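Local coordinates for protein bile acid 7a-dehydratase, BaiE (Clostridium hiranonis DSM 13275, PDB 4L8P) that probably catalyses the 7α-dehydration of bile-acid intermediates and has a cystatin-like, SnoaL-type fold, at residues A[136-147]-A[161-172]. Numbering follows the deposited sequence.
Sequences NVGINGGAFYTD and TGYVRIFEEHFM
A classic beta bulge interrupts this antiparallel hairpin, where Ile166 and Phe167 both face Gly142. Gly142 N donates to Phe167 O (3.0 Å), while Gly142 O takes Ile166 N (2.8 Å) from above its carbonyl plane. The extra residue sends the Ile166 side chain across to the first strand, where CD1 lies over one face of the Phe144 ring, 3.8 Å from its centroid; Tyr122 meets that ring edge-to-face. On the other side of the sheet Arg165, its chain bent at chi2 (77°), folds back along Gly141 and Gly142. Its NE and NH2 grip a single oxygen, Glu168 OE1, in a side-on salt bridge lying in the guanidinium plane (2.9 and 2.8 Å), and its NH1 forms a second salt bridge with Asp125. The other oxygen, Glu168 OE2, receives His170 NE2 in the plane of the imidazole (2.6 Å), so the Glu168 carboxylate bridges Arg165 and His170, one through each oxygen. Ile139 CG1 sits squarely over the His170 ring. Further along this face Tyr145 and Tyr163 run side by side with planes 26° apart; the rings are slid so far that Tyr163 CB, not its ring, covers the centre of the Tyr145 ring. At the edge of that ring lies Thr161 OG1, which donates to the anti lone pair of Asp147 OD1 (2.6 Å), while Asp147 OD2 pairs with Lys46. At the far end, on the Phe144 side of the sheet, the Phe171 ring, swung back by chi1 52°, lies over Gly138, whose CA is 4.0 Å from its centroid. Residues 167–170 also pair with a strand of the second subunit, continuing the sheet across the interface. Such a long, bulged hairpin is characteristic of the curved sheet of cystatin-like, SnoaL-type folds.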
loop_
_atom_site.group_PDB
_atom_site.type_symbol
_atom_site.label_atom_id
_atom_site.label_comp_id
_atom_site.label_asym_id
_atom_site.label_seq_id
_atom_site.Cartn_x
_atom_site.Cartn_y
_atom_site.Cartn_z
ATOM N N ASN A 136 16.568 -18.137 14.204
ATOM C CA ASN A 136 15.170 -18.563 14.325
ATOM C C ASN A 136 14.235 -17.610 15.092
ATOM O O ASN A 136 13.035 -17.869 15.195
ATOM C CB ASN A 136 15.032 -20.000 14.848
ATOM C CG ASN A 136 15.646 -21.020 13.911
ATOM O OD1 ASN A 136 15.456 -20.955 12.694
ATOM N ND2 ASN A 136 16.390 -21.975 14.481
ATOM N N VAL A 137 14.756 -16.479 15.551
ATOM C CA VAL A 137 13.892 -15.442 16.115
ATOM C C VAL A 137 13.112 -14.816 14.983
ATOM O O VAL A 137 13.682 -14.490 13.930
ATOM C CB VAL A 137 14.682 -14.351 16.898
ATOM C CG1 VAL A 137 13.806 -13.141 17.195
ATOM C CG2 VAL A 137 15.255 -14.935 18.180
ATOM N N GLY A 138 11.800 -14.660 15.190
ATOM C CA GLY A 138 10.971 -13.814 14.323
ATOM C C GLY A 138 10.388 -12.678 15.145
ATOM O O GLY A 138 10.113 -12.847 16.335
ATOM N N ILE A 139 10.254 -11.514 14.528
ATOM C CA ILE A 139 9.627 -10.342 15.140
ATOM C C ILE A 139 8.643 -9.785 14.122
ATOM O O ILE A 139 9.028 -9.523 12.976
ATOM C CB ILE A 139 10.654 -9.264 15.522
ATOM C CG1 ILE A 139 11.694 -9.808 16.513
ATOM C CG2 ILE A 139 9.954 -8.031 16.105
ATOM C CD1 ILE A 139 12.894 -8.903 16.678
ATOM N N ASN A 140 7.392 -9.584 14.539
ATOM C CA ASN A 140 6.353 -8.935 13.709
ATOM C C ASN A 140 5.784 -7.738 14.482
ATOM O O ASN A 140 5.659 -7.795 15.698
ATOM C CB ASN A 140 5.155 -9.869 13.454
ATOM C CG ASN A 140 5.513 -11.113 12.670
ATOM O OD1 ASN A 140 6.366 -11.080 11.801
ATOM N ND2 ASN A 140 4.840 -12.215 12.975
ATOM N N GLY A 141 5.394 -6.707 13.769
ATOM C CA GLY A 141 4.774 -5.564 14.386
ATOM C C GLY A 141 4.035 -4.659 13.420
ATOM O O GLY A 141 4.008 -4.874 12.203
ATOM N N GLY A 142 3.474 -3.610 13.995
ATOM C CA GLY A 142 2.837 -2.545 13.254
ATOM C C GLY A 142 3.104 -1.237 13.939
ATOM O O GLY A 142 3.299 -1.197 15.154
ATOM N N ALA A 143 3.071 -0.152 13.178
ATOM C CA ALA A 143 3.306 1.170 13.725
ATOM C C ALA A 143 2.664 2.255 12.882
ATOM O O ALA A 143 2.536 2.098 11.669
ATOM C CB ALA A 143 4.810 1.421 13.848
ATOM N N PHE A 144 2.274 3.355 13.543
ATOM C CA PHE A 144 1.857 4.575 12.855
ATOM C C PHE A 144 3.045 5.531 12.924
ATOM O O PHE A 144 3.414 5.968 14.009
ATOM C CB PHE A 144 0.667 5.214 13.558
ATOM C CG PHE A 144 -0.564 4.346 13.600
ATOM C CD1 PHE A 144 -1.144 3.917 12.427
ATOM C CD2 PHE A 144 -1.170 4.014 14.829
ATOM C CE1 PHE A 144 -2.306 3.140 12.451
ATOM C CE2 PHE A 144 -2.330 3.243 14.852
ATOM C CZ PHE A 144 -2.870 2.811 13.659
ATOM N N TYR A 145 3.593 5.872 11.766
ATOM C CA TYR A 145 4.725 6.819 11.633
ATOM C C TYR A 145 4.205 8.147 11.144
ATOM O O TYR A 145 3.264 8.209 10.325
ATOM C CB TYR A 145 5.740 6.279 10.619
ATOM C CG TYR A 145 6.766 5.360 11.240
ATOM C CD1 TYR A 145 6.475 4.038 11.513
ATOM C CD2 TYR A 145 8.025 5.843 11.619
ATOM C CE1 TYR A 145 7.407 3.205 12.112
ATOM C CE2 TYR A 145 8.967 5.006 12.213
ATOM C CZ TYR A 145 8.650 3.692 12.455
ATOM O OH TYR A 145 9.568 2.854 13.049
ATOM N N THR A 146 4.787 9.214 11.680
ATOM C CA THR A 146 4.615 10.557 11.140
ATOM C C THR A 146 5.988 11.147 10.798
ATOM O O THR A 146 6.738 11.565 11.681
ATOM C CB THR A 146 3.816 11.453 12.109
ATOM O OG1 THR A 146 2.556 10.815 12.385
ATOM C CG2 THR A 146 3.559 12.795 11.488
ATOM N N ASP A 147 6.292 11.181 9.500
ATOM C CA ASP A 147 7.583 11.642 8.953
ATOM C C ASP A 147 7.547 13.153 8.730
ATOM O O ASP A 147 6.466 13.713 8.457
ATOM C CB ASP A 147 7.840 11.076 7.557
ATOM C CG ASP A 147 8.066 9.571 7.515
ATOM O OD1 ASP A 147 8.244 8.896 8.571
ATOM O OD2 ASP A 147 8.123 9.046 6.386
ATOM N N THR A 161 11.344 11.397 12.002
ATOM C CA THR A 161 10.034 10.784 12.146
ATOM C C THR A 161 9.732 10.541 13.605
ATOM O O THR A 161 10.575 10.747 14.468
ATOM C CB THR A 161 9.930 9.476 11.304
ATOM O OG1 THR A 161 8.566 9.072 11.180
ATOM C CG2 THR A 161 10.716 8.341 11.921
ATOM N N GLY A 162 8.498 10.157 13.856
ATOM C CA GLY A 162 8.079 9.624 15.136
ATOM C C GLY A 162 7.038 8.567 14.916
ATOM O O GLY A 162 6.375 8.527 13.867
ATOM N N TYR A 163 6.874 7.701 15.909
ATOM C CA TYR A 163 5.902 6.632 15.745
ATOM C C TYR A 163 5.228 6.183 17.033
ATOM O O TYR A 163 5.764 6.371 18.139
ATOM C CB TYR A 163 6.561 5.435 15.061
ATOM C CG TYR A 163 7.654 4.745 15.848
ATOM C CD1 TYR A 163 8.960 5.169 15.772
ATOM C CD2 TYR A 163 7.364 3.661 16.687
ATOM C CE1 TYR A 163 9.970 4.530 16.473
ATOM C CE2 TYR A 163 8.360 3.008 17.391
ATOM C CZ TYR A 163 9.665 3.441 17.285
ATOM O OH TYR A 163 10.635 2.788 18.016
ATOM N N VAL A 164 4.058 5.570 16.859
ATOM C CA VAL A 164 3.386 4.818 17.871
ATOM C C VAL A 164 3.386 3.354 17.434
ATOM O O VAL A 164 2.894 3.021 16.365
ATOM C CB VAL A 164 1.930 5.302 18.047
ATOM C CG1 VAL A 164 1.163 4.380 18.991
ATOM C CG2 VAL A 164 1.920 6.729 18.547
ATOM N N ARG A 165 3.916 2.479 18.280
ATOM C CA ARG A 165 3.951 1.046 17.993
ATOM C C ARG A 165 2.559 0.476 18.307
ATOM O O ARG A 165 2.134 0.504 19.456
ATOM C CB ARG A 165 5.057 0.404 18.859
ATOM C CG ARG A 165 5.572 -0.926 18.380
ATOM C CD ARG A 165 6.520 -0.726 17.218
ATOM N NE ARG A 165 7.231 -1.956 16.860
ATOM C CZ ARG A 165 7.133 -2.618 15.704
ATOM N NH1 ARG A 165 6.340 -2.208 14.719
ATOM N NH2 ARG A 165 7.881 -3.709 15.510
ATOM N N ILE A 166 1.862 -0.044 17.294
ATOM C CA ILE A 166 0.547 -0.645 17.492
ATOM C C ILE A 166 0.731 -1.910 18.330
ATOM O O ILE A 166 0.049 -2.128 19.350
ATOM C CB ILE A 166 -0.106 -0.997 16.158
ATOM C CG1 ILE A 166 -0.276 0.261 15.282
ATOM C CG2 ILE A 166 -1.425 -1.735 16.368
ATOM C CD1 ILE A 166 -0.526 -0.054 13.834
ATOM N N PHE A 167 1.661 -2.732 17.855
ATOM C CA PHE A 167 2.089 -3.895 18.599
ATOM C C PHE A 167 3.404 -4.436 18.073
ATOM O O PHE A 167 3.832 -4.106 16.973
ATOM C CB PHE A 167 1.007 -4.981 18.611
ATOM C CG PHE A 167 1.187 -6.026 17.560
ATOM C CD1 PHE A 167 1.012 -5.724 16.224
ATOM C CD2 PHE A 167 1.510 -7.321 17.921
ATOM C CE1 PHE A 167 1.201 -6.718 15.259
ATOM C CE2 PHE A 167 1.684 -8.302 16.962
ATOM C CZ PHE A 167 1.539 -7.989 15.639
ATOM N N GLU A 168 4.014 -5.292 18.883
ATOM C CA GLU A 168 5.218 -5.994 18.499
ATOM C C GLU A 168 5.189 -7.342 19.194
ATOM O O GLU A 168 4.816 -7.407 20.366
ATOM C CB GLU A 168 6.464 -5.215 18.897
ATOM C CG GLU A 168 7.726 -5.823 18.325
ATOM C CD GLU A 168 8.964 -4.982 18.616
ATOM O OE1 GLU A 168 9.053 -3.876 18.093
ATOM O OE2 GLU A 168 9.845 -5.403 19.370
ATOM N N GLU A 169 5.553 -8.398 18.474
ATOM C CA GLU A 169 5.635 -9.735 19.041
ATOM C C GLU A 169 6.958 -10.374 18.649
ATOM O O GLU A 169 7.425 -10.195 17.524
ATOM C CB GLU A 169 4.451 -10.618 18.603
ATOM C CG GLU A 169 4.420 -10.908 17.112
ATOM C CD GLU A 169 3.247 -11.769 16.658
ATOM O OE1 GLU A 169 2.473 -12.270 17.502
ATOM O OE2 GLU A 169 3.163 -11.981 15.423
ATOM N N HIS A 170 7.566 -11.066 19.602
ATOM C CA HIS A 170 8.802 -11.833 19.411
ATOM C C HIS A 170 8.486 -13.296 19.671
ATOM O O HIS A 170 7.768 -13.652 20.618
ATOM C CB HIS A 170 9.887 -11.396 20.407
ATOM C CG HIS A 170 10.375 -9.989 20.236
ATOM N ND1 HIS A 170 11.706 -9.655 20.376
ATOM C CD2 HIS A 170 9.726 -8.834 19.957
ATOM C CE1 HIS A 170 11.859 -8.360 20.175
ATOM N NE2 HIS A 170 10.671 -7.834 19.943
ATOM N N PHE A 171 9.063 -14.164 18.840
ATOM C CA PHE A 171 8.777 -15.599 18.906
ATOM C C PHE A 171 9.913 -16.392 18.262
ATOM O O PHE A 171 10.739 -15.816 17.571
ATOM C CB PHE A 171 7.437 -15.891 18.208
ATOM C CG PHE A 171 7.354 -15.338 16.817
ATOM C CD1 PHE A 171 7.816 -16.069 15.723
ATOM C CD2 PHE A 171 6.841 -14.061 16.597
ATOM C CE1 PHE A 171 7.752 -15.546 14.446
ATOM C CE2 PHE A 171 6.812 -13.518 15.341
ATOM C CZ PHE A 171 7.254 -14.264 14.256
HETATM N N MSE A 172 9.951 -17.696 18.542
HETATM C CA MSE A 172 10.940 -18.606 17.930
HETATM C C MSE A 172 10.242 -19.308 16.794
HETATM O O MSE A 172 9.167 -19.866 16.975
HETATM C CB MSE A 172 11.449 -19.655 18.910
HETATM C CG MSE A 172 12.229 -19.051 20.061
HETATM SE SE MSE A 172 13.821 -18.115 19.444
HETATM C CE MSE A 172 14.756 -19.556 18.515
#